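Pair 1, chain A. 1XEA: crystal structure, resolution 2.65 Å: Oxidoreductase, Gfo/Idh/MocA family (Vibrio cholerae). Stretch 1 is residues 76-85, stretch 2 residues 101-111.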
# COMPACT_ATOMS: atom_id res chain seq x y z
N HIS A 76 -26.14 31.20 -13.38
CA HIS A 76 -25.44 31.84 -12.28
C HIS A 76 -25.50 33.37 -12.37
O HIS A 76 -26.03 34.02 -11.47
CB HIS A 76 -23.97 31.40 -12.24
CG HIS A 76 -23.77 29.95 -11.92
ND1 HIS A 76 -24.65 29.22 -11.15
CD2 HIS A 76 -22.75 29.10 -12.22
CE1 HIS A 76 -24.19 27.99 -10.99
NE2 HIS A 76 -23.04 27.90 -11.63
N SER A 77 -24.96 33.93 -13.45
CA SER A 77 -24.94 35.39 -13.62
C SER A 77 -26.26 36.04 -13.26
O SER A 77 -26.30 37.02 -12.50
CB SER A 77 -24.58 35.77 -15.06
OG SER A 77 -23.20 35.58 -15.29
N THR A 78 -27.34 35.50 -13.80
CA THR A 78 -28.65 36.05 -13.53
C THR A 78 -28.89 36.07 -12.03
O THR A 78 -28.92 37.12 -11.41
CB THR A 78 -29.72 35.20 -14.20
OG1 THR A 78 -29.41 35.06 -15.59
CG2 THR A 78 -31.08 35.85 -14.06
N LEU A 79 -29.05 34.88 -11.46
CA LEU A 79 -29.29 34.76 -10.03
C LEU A 79 -28.31 35.57 -9.19
O LEU A 79 -28.71 36.35 -8.33
CB LEU A 79 -29.23 33.29 -9.63
CG LEU A 79 -30.28 32.38 -10.27
CD1 LEU A 79 -30.00 30.95 -9.89
CD2 LEU A 79 -31.67 32.79 -9.82
N ALA A 80 -27.02 35.37 -9.45
CA ALA A 80 -25.98 36.08 -8.71
C ALA A 80 -26.23 37.58 -8.71
O ALA A 80 -26.44 38.18 -7.65
CB ALA A 80 -24.62 35.77 -9.33
N ALA A 81 -26.19 38.18 -9.89
CA ALA A 81 -26.41 39.61 -10.04
C ALA A 81 -27.64 40.06 -9.28
O ALA A 81 -27.60 41.05 -8.54
CB ALA A 81 -26.55 39.97 -11.52
N PHE A 82 -28.74 39.33 -9.44
CA PHE A 82 -29.99 39.66 -8.77
C PHE A 82 -29.84 39.95 -7.28
O PHE A 82 -30.21 41.03 -6.81
CB PHE A 82 -31.01 38.54 -8.95
CG PHE A 82 -32.35 38.85 -8.36
CD1 PHE A 82 -33.10 39.94 -8.82
CD2 PHE A 82 -32.88 38.06 -7.35
CE1 PHE A 82 -34.35 40.22 -8.28
CE2 PHE A 82 -34.13 38.33 -6.80
CZ PHE A 82 -34.87 39.42 -7.27
N PHE A 83 -29.30 38.99 -6.54
CA PHE A 83 -29.14 39.20 -5.11
C PHE A 83 -27.97 40.10 -4.79
O PHE A 83 -27.93 40.73 -3.73
CB PHE A 83 -28.97 37.86 -4.40
CG PHE A 83 -30.11 36.92 -4.64
CD1 PHE A 83 -30.11 36.09 -5.76
CD2 PHE A 83 -31.18 36.87 -3.77
CE1 PHE A 83 -31.17 35.23 -5.99
CE2 PHE A 83 -32.25 36.02 -3.99
CZ PHE A 83 -32.25 35.19 -5.11
N LEU A 84 -27.00 40.18 -5.71
CA LEU A 84 -25.86 41.04 -5.48
C LEU A 84 -26.31 42.49 -5.49
O LEU A 84 -25.80 43.31 -4.72
CB LEU A 84 -24.79 40.81 -6.55
CG LEU A 84 -23.95 39.57 -6.33
CD1 LEU A 84 -22.97 39.44 -7.48
CD2 LEU A 84 -23.20 39.68 -5.01
N HIS A 85 -27.26 42.81 -6.36
CA HIS A 85 -27.77 44.17 -6.43
C HIS A 85 -28.65 44.46 -5.21
O HIS A 85 -28.59 45.55 -4.63
CB HIS A 85 -28.55 44.36 -7.73
CG HIS A 85 -29.20 45.71 -7.84
ND1 HIS A 85 -28.80 46.79 -7.08
CD2 HIS A 85 -30.26 46.13 -8.57
CE1 HIS A 85 -29.59 47.82 -7.33
NE2 HIS A 85 -30.49 47.44 -8.23
N GLN A 101 -15.33 36.94 -18.59
CA GLN A 101 -16.03 38.21 -18.72
C GLN A 101 -17.14 38.31 -17.68
O GLN A 101 -17.18 39.27 -16.90
CB GLN A 101 -16.62 38.34 -20.14
CG GLN A 101 -17.33 39.67 -20.40
CD GLN A 101 -16.42 40.88 -20.26
OE1 GLN A 101 -15.51 41.09 -21.07
NE2 GLN A 101 -16.65 41.67 -19.21
N GLU A 102 -18.02 37.31 -17.66
CA GLU A 102 -19.12 37.28 -16.70
C GLU A 102 -18.57 37.34 -15.28
O GLU A 102 -19.11 38.05 -14.43
CB GLU A 102 -19.94 36.00 -16.87
CG GLU A 102 -20.52 35.84 -18.26
CD GLU A 102 -21.51 34.69 -18.37
OE1 GLU A 102 -22.60 34.78 -17.76
OE2 GLU A 102 -21.20 33.70 -19.06
N CYS A 103 -17.50 36.60 -15.05
CA CYS A 103 -16.86 36.57 -13.74
C CYS A 103 -16.44 37.97 -13.36
O CYS A 103 -16.77 38.45 -12.28
CB CYS A 103 -15.63 35.65 -13.76
SG CYS A 103 -16.02 33.87 -13.73
N GLU A 104 -15.72 38.63 -14.26
CA GLU A 104 -15.27 39.98 -13.99
C GLU A 104 -16.47 40.89 -13.71
O GLU A 104 -16.44 41.68 -12.76
CB GLU A 104 -14.44 40.50 -15.16
CG GLU A 104 -13.24 39.60 -15.47
CD GLU A 104 -12.53 40.02 -16.74
OE1 GLU A 104 -13.21 40.20 -17.77
OE2 GLU A 104 -11.28 40.17 -16.71
N ASN A 105 -17.53 40.76 -14.51
CA ASN A 105 -18.74 41.57 -14.33
C ASN A 105 -19.30 41.37 -12.91
O ASN A 105 -19.41 42.32 -12.14
CB ASN A 105 -19.83 41.19 -15.35
CG ASN A 105 -19.52 41.70 -16.76
OD1 ASN A 105 -19.16 42.87 -16.95
ND2 ASN A 105 -19.67 40.83 -17.75
N LEU A 106 -19.66 40.13 -12.59
CA LEU A 106 -20.21 39.80 -11.28
C LEU A 106 -19.38 40.33 -10.11
O LEU A 106 -19.93 40.80 -9.11
CB LEU A 106 -20.39 38.28 -11.16
CG LEU A 106 -21.52 37.72 -12.01
CD1 LEU A 106 -21.44 36.20 -12.08
CD2 LEU A 106 -22.85 38.16 -11.43
N TYR A 107 -18.05 40.28 -10.21
CA TYR A 107 -17.24 40.79 -9.12
C TYR A 107 -17.21 42.30 -9.11
O TYR A 107 -17.21 42.91 -8.04
CB TYR A 107 -15.81 40.24 -9.15
CG TYR A 107 -15.67 39.00 -8.31
CD1 TYR A 107 -15.47 37.76 -8.90
CD2 TYR A 107 -15.84 39.06 -6.92
CE1 TYR A 107 -15.45 36.60 -8.15
CE2 TYR A 107 -15.82 37.90 -6.15
CZ TYR A 107 -15.63 36.67 -6.77
OH TYR A 107 -15.66 35.51 -6.04
N GLU A 108 -17.17 42.90 -10.29
CA GLU A 108 -17.18 44.36 -10.38
C GLU A 108 -18.48 44.81 -9.74
O GLU A 108 -18.49 45.71 -8.91
CB GLU A 108 -17.10 44.81 -11.84
CG GLU A 108 -15.72 45.37 -12.26
CD GLU A 108 -15.65 45.77 -13.73
OE1 GLU A 108 -16.55 46.50 -14.21
OE2 GLU A 108 -14.67 45.38 -14.42
N LEU A 109 -19.58 44.15 -10.11
CA LEU A 109 -20.90 44.46 -9.59
C LEU A 109 -20.97 44.34 -8.07
O LEU A 109 -21.46 45.24 -7.39
CB LEU A 109 -21.93 43.51 -10.21
CG LEU A 109 -23.36 43.52 -9.62
CD1 LEU A 109 -23.98 44.90 -9.75
CD2 LEU A 109 -24.22 42.50 -10.36
N ALA A 110 -20.48 43.22 -7.56
CA ALA A 110 -20.47 42.96 -6.12
C ALA A 110 -19.68 44.02 -5.35
O ALA A 110 -20.02 44.35 -4.21
CB ALA A 110 -19.90 41.58 -5.85
N GLU A 111 -18.63 44.55 -5.97
CA GLU A 111 -17.80 45.57 -5.35
C GLU A 111 -18.53 46.90 -5.22
O GLU A 111 -18.26 47.68 -4.31
CB GLU A 111 -16.51 45.78 -6.15
CG GLU A 111 -15.47 44.69 -5.93
CD GLU A 111 -14.17 44.95 -6.69
OE1 GLU A 111 -13.62 46.08 -6.56
OE2 GLU A 111 -13.69 44.02 -7.40

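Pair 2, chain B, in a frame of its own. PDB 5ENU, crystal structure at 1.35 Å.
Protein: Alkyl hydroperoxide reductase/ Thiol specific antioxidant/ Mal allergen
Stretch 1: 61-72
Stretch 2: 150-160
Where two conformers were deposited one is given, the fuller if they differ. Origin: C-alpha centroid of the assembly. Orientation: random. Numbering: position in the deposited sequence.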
# COMPACT_ATOMS: atom_id res chain seq x y z
N GLU B 61 1.43 6.98 13.53
CA GLU B 61 1.69 8.20 14.30
C GLU B 61 1.13 9.43 13.61
O GLU B 61 0.62 10.35 14.26
CB GLU B 61 3.19 8.34 14.50
CG GLU B 61 3.60 9.59 15.24
CD GLU B 61 5.11 9.73 15.32
OE1 GLU B 61 5.60 10.21 16.36
OE2 GLU B 61 5.80 9.35 14.35
N LEU B 62 1.21 9.48 12.28
CA LEU B 62 0.73 10.62 11.52
C LEU B 62 -0.67 10.44 10.97
O LEU B 62 -1.18 11.35 10.30
CB LEU B 62 1.72 10.98 10.41
CG LEU B 62 3.03 11.59 10.91
CD1 LEU B 62 4.02 11.81 9.79
CD2 LEU B 62 2.75 12.89 11.63
N TYR B 63 -1.33 9.32 11.28
CA TYR B 63 -2.67 9.04 10.75
C TYR B 63 -3.66 10.20 10.91
O TYR B 63 -4.37 10.50 9.94
CB TYR B 63 -3.19 7.73 11.35
CG TYR B 63 -4.47 7.26 10.70
CD1 TYR B 63 -4.46 6.80 9.39
CD2 TYR B 63 -5.67 7.25 11.39
CE1 TYR B 63 -5.60 6.35 8.77
CE2 TYR B 63 -6.85 6.78 10.78
CZ TYR B 63 -6.79 6.34 9.46
OH TYR B 63 -7.92 5.87 8.81
N PRO B 64 -3.76 10.86 12.06
CA PRO B 64 -4.73 11.97 12.17
C PRO B 64 -4.48 13.07 11.17
O PRO B 64 -5.43 13.69 10.68
CB PRO B 64 -4.56 12.47 13.61
CG PRO B 64 -3.95 11.31 14.34
CD PRO B 64 -3.06 10.64 13.34
N LYS B 65 -3.20 13.32 10.83
CA LYS B 65 -2.91 14.36 9.85
C LYS B 65 -3.31 13.92 8.43
O LYS B 65 -3.79 14.74 7.64
CB LYS B 65 -1.44 14.75 9.91
CG LYS B 65 -1.03 15.38 11.22
CD LYS B 65 0.37 15.98 11.10
CE LYS B 65 0.93 16.39 12.44
NZ LYS B 65 0.08 17.42 13.07
N PHE B 66 -3.10 12.64 8.10
CA PHE B 66 -3.59 12.13 6.82
C PHE B 66 -5.10 12.28 6.74
O PHE B 66 -5.64 12.76 5.73
CB PHE B 66 -3.18 10.67 6.64
CG PHE B 66 -1.74 10.49 6.24
CD1 PHE B 66 -1.34 10.69 4.92
CD2 PHE B 66 -0.78 10.12 7.18
CE1 PHE B 66 -0.01 10.52 4.56
CE2 PHE B 66 0.56 9.96 6.81
CZ PHE B 66 0.93 10.16 5.49
N LYS B 67 -5.81 11.90 7.81
CA LYS B 67 -7.27 12.00 7.80
C LYS B 67 -7.71 13.46 7.66
O LYS B 67 -8.64 13.76 6.90
CB LYS B 67 -7.85 11.39 9.08
CG LYS B 67 -7.64 9.89 9.20
CD LYS B 67 -8.39 9.11 8.12
CE LYS B 67 -9.88 9.01 8.38
NZ LYS B 67 -10.23 8.02 9.44
N LYS B 68 -7.07 14.37 8.39
CA LYS B 68 -7.43 15.78 8.29
C LYS B 68 -7.26 16.28 6.86
O LYS B 68 -8.04 17.12 6.39
CB LYS B 68 -6.57 16.59 9.25
CG LYS B 68 -6.98 18.05 9.35
CD LYS B 68 -6.32 18.72 10.52
CE LYS B 68 -6.91 20.11 10.77
NZ LYS B 68 -6.50 20.66 12.10
N ALA B 69 -6.25 15.78 6.15
CA ALA B 69 -6.00 16.17 4.78
C ALA B 69 -6.85 15.40 3.78
O ALA B 69 -6.63 15.53 2.57
CB ALA B 69 -4.50 16.05 4.45
N GLY B 70 -7.82 14.62 4.23
CA GLY B 70 -8.75 13.96 3.32
C GLY B 70 -8.28 12.64 2.76
O GLY B 70 -8.79 12.19 1.72
N ALA B 71 -7.33 11.98 3.42
CA ALA B 71 -6.74 10.76 2.91
C ALA B 71 -7.03 9.58 3.83
O ALA B 71 -7.21 9.73 5.04
CB ALA B 71 -5.22 10.90 2.77
N GLU B 72 -7.05 8.39 3.22
CA GLU B 72 -7.03 7.12 3.93
C GLU B 72 -5.70 6.43 3.63
O GLU B 72 -5.09 6.66 2.58
CB GLU B 72 -8.20 6.23 3.47
CG GLU B 72 -8.29 4.80 4.12
CD GLU B 72 -8.43 4.78 5.65
OE1 GLU B 72 -9.47 4.30 6.14
OE2 GLU B 72 -7.50 5.21 6.38
N HIS B 150 10.08 8.58 4.67
CA HIS B 150 9.09 8.28 3.64
C HIS B 150 7.68 8.73 4.03
O HIS B 150 7.00 9.39 3.24
CB HIS B 150 9.10 6.79 3.29
CG HIS B 150 8.10 6.45 2.22
ND1 HIS B 150 8.10 7.06 0.98
CD2 HIS B 150 7.09 5.54 2.20
CE1 HIS B 150 7.11 6.57 0.26
NE2 HIS B 150 6.49 5.65 0.97
N VAL B 151 7.22 8.41 5.24
CA VAL B 151 5.88 8.83 5.64
C VAL B 151 5.77 10.34 5.63
O VAL B 151 4.74 10.90 5.21
CB VAL B 151 5.50 8.21 7.00
CG1 VAL B 151 4.12 8.69 7.46
CG2 VAL B 151 5.50 6.69 6.90
N ASP B 152 6.82 11.05 6.07
CA ASP B 152 6.82 12.52 6.00
C ASP B 152 6.61 13.00 4.57
O ASP B 152 5.84 13.93 4.31
CB ASP B 152 8.15 13.07 6.51
CG ASP B 152 8.33 12.95 8.02
OD1 ASP B 152 9.49 13.06 8.47
OD2 ASP B 152 7.34 12.78 8.75
N ASP B 153 7.34 12.39 3.62
CA ASP B 153 7.21 12.77 2.22
C ASP B 153 5.81 12.50 1.70
O ASP B 153 5.25 13.30 0.95
CB ASP B 153 8.22 11.99 1.36
CG ASP B 153 9.67 12.37 1.65
OD1 ASP B 153 9.93 13.45 2.22
OD2 ASP B 153 10.57 11.59 1.26
N VAL B 154 5.23 11.34 2.05
CA VAL B 154 3.89 11.03 1.57
C VAL B 154 2.88 12.01 2.15
O VAL B 154 1.98 12.48 1.44
CB VAL B 154 3.54 9.57 1.85
CG1 VAL B 154 2.11 9.24 1.39
CG2 VAL B 154 4.54 8.64 1.18
N LEU B 155 3.03 12.37 3.44
CA LEU B 155 2.09 13.33 4.03
C LEU B 155 2.20 14.68 3.33
O LEU B 155 1.18 15.31 3.03
CB LEU B 155 2.34 13.49 5.53
CG LEU B 155 1.42 14.50 6.24
CD1 LEU B 155 -0.07 14.17 6.11
CD2 LEU B 155 1.82 14.66 7.70
N SER B 156 3.42 15.15 3.07
CA SER B 156 3.58 16.40 2.35
C SER B 156 2.88 16.34 1.00
O SER B 156 2.18 17.28 0.61
CB SER B 156 5.07 16.72 2.17
OG SER B 156 5.71 16.93 3.41
N ALA B 157 3.03 15.23 0.28
CA ALA B 157 2.39 15.11 -1.03
C ALA B 157 0.87 15.12 -0.90
O ALA B 157 0.18 15.80 -1.68
CB ALA B 157 2.89 13.84 -1.72
N VAL B 158 0.33 14.40 0.09
CA VAL B 158 -1.11 14.40 0.34
C VAL B 158 -1.60 15.83 0.60
O VAL B 158 -2.64 16.26 0.07
CB VAL B 158 -1.44 13.47 1.52
CG1 VAL B 158 -2.83 13.76 2.10
CG2 VAL B 158 -1.34 11.99 1.09
N GLN B 159 -0.87 16.57 1.43
CA GLN B 159 -1.32 17.91 1.80
C GLN B 159 -1.27 18.88 0.62
O GLN B 159 -2.04 19.85 0.59
CB GLN B 159 -0.48 18.43 2.97
CG GLN B 159 -0.78 17.71 4.28
CD GLN B 159 0.21 18.02 5.36
OE1 GLN B 159 1.37 18.31 5.10
NE2 GLN B 159 -0.24 17.93 6.60
N ALA B 160 -0.37 18.67 -0.32
CA ALA B 160 -0.20 19.58 -1.44
C ALA B 160 -1.11 19.27 -2.62
O ALA B 160 -1.13 20.06 -3.57
CB ALA B 160 1.24 19.55 -1.94
O HOH W 1 -2.95 17.43 7.57

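The knob that locks these two helix pairs together comes from opposite partners. In pair 1 it is Leu A106, on the second helix, whose side chain sits among Ser A77, Ala A80, Ala A81 and Leu A84 of the first. In pair 2 it is Phe B66, on the first helix, which sits among Val B151, Val B154, Leu B155 and Val B158 of the second.

The backbones hardly register this exchange. Both pairs are nearly parallel, with angles of 9° and 13° between helix directions and closest axial approaches of 9.5 and 9.9 Å, and 14 central residues superpose with an RMSD of 0.3 Å. Ala A81 falls on Phe B66 and Leu A106 on Leu B155, and each helix pair brings these matched positions close together, with CA atoms 6.3 Å apart in pair 1 and 6.4 Å in pair 2.

At this shared level the two solutions diverge. Small residues on the first helix of pair 1 leave room for the leucine: Leu A106 CD2 lies 3.6 Å from Ala A80 CB and 4.1 Å from Ala A81 CB. Leu A109 adds a second contact to the same alanine, its CD2 3.6 Å from Ala A81 CB. In pair 2 the alanine position carries a phenylalanine. Its CA-to-CB bond points sideways, but the ring reaches across, and the matched leucine caters to it in another way: Leu B155, with chi1 t and chi2 p where Leu A106 is m and t, places CD1 over one ring face, 3.9 Å from the centroid of Phe B66 in a CH-pi contact. Val B151 and Val B158 line the ring edge, with Val B151 CG1 3.8 Å from Phe B66 CE2.

The two ends of the interface change in different ways: one trades a polar contact for an apolar one, the other reverses small and large. Ser A77 OG donates a 2.7 Å hydrogen bond to Glu A102 OE1; at the matched positions Leu B62 CD1 and Val B151 CG1 meet as apolar groups at 3.9 Å. At the other end, Leu A84 CD2 packs 3.9 Å from Ala A110 CB, whereas the matched pair has Ala B69 CB 4.1 Å from Gln B159 CG. Pair 2 has no direct hydrogen bond between its stretches, but a water bridges them, donating to Lys B65 O at 2.8 Å and accepting from Gln B159 NE2 at 2.9 Å. The general principle is plain: one backbone arrangement brings the same positions face to face, while the side chains decide which of them touch; bulk may be supplied from either helix provided the facing residues accommodate it.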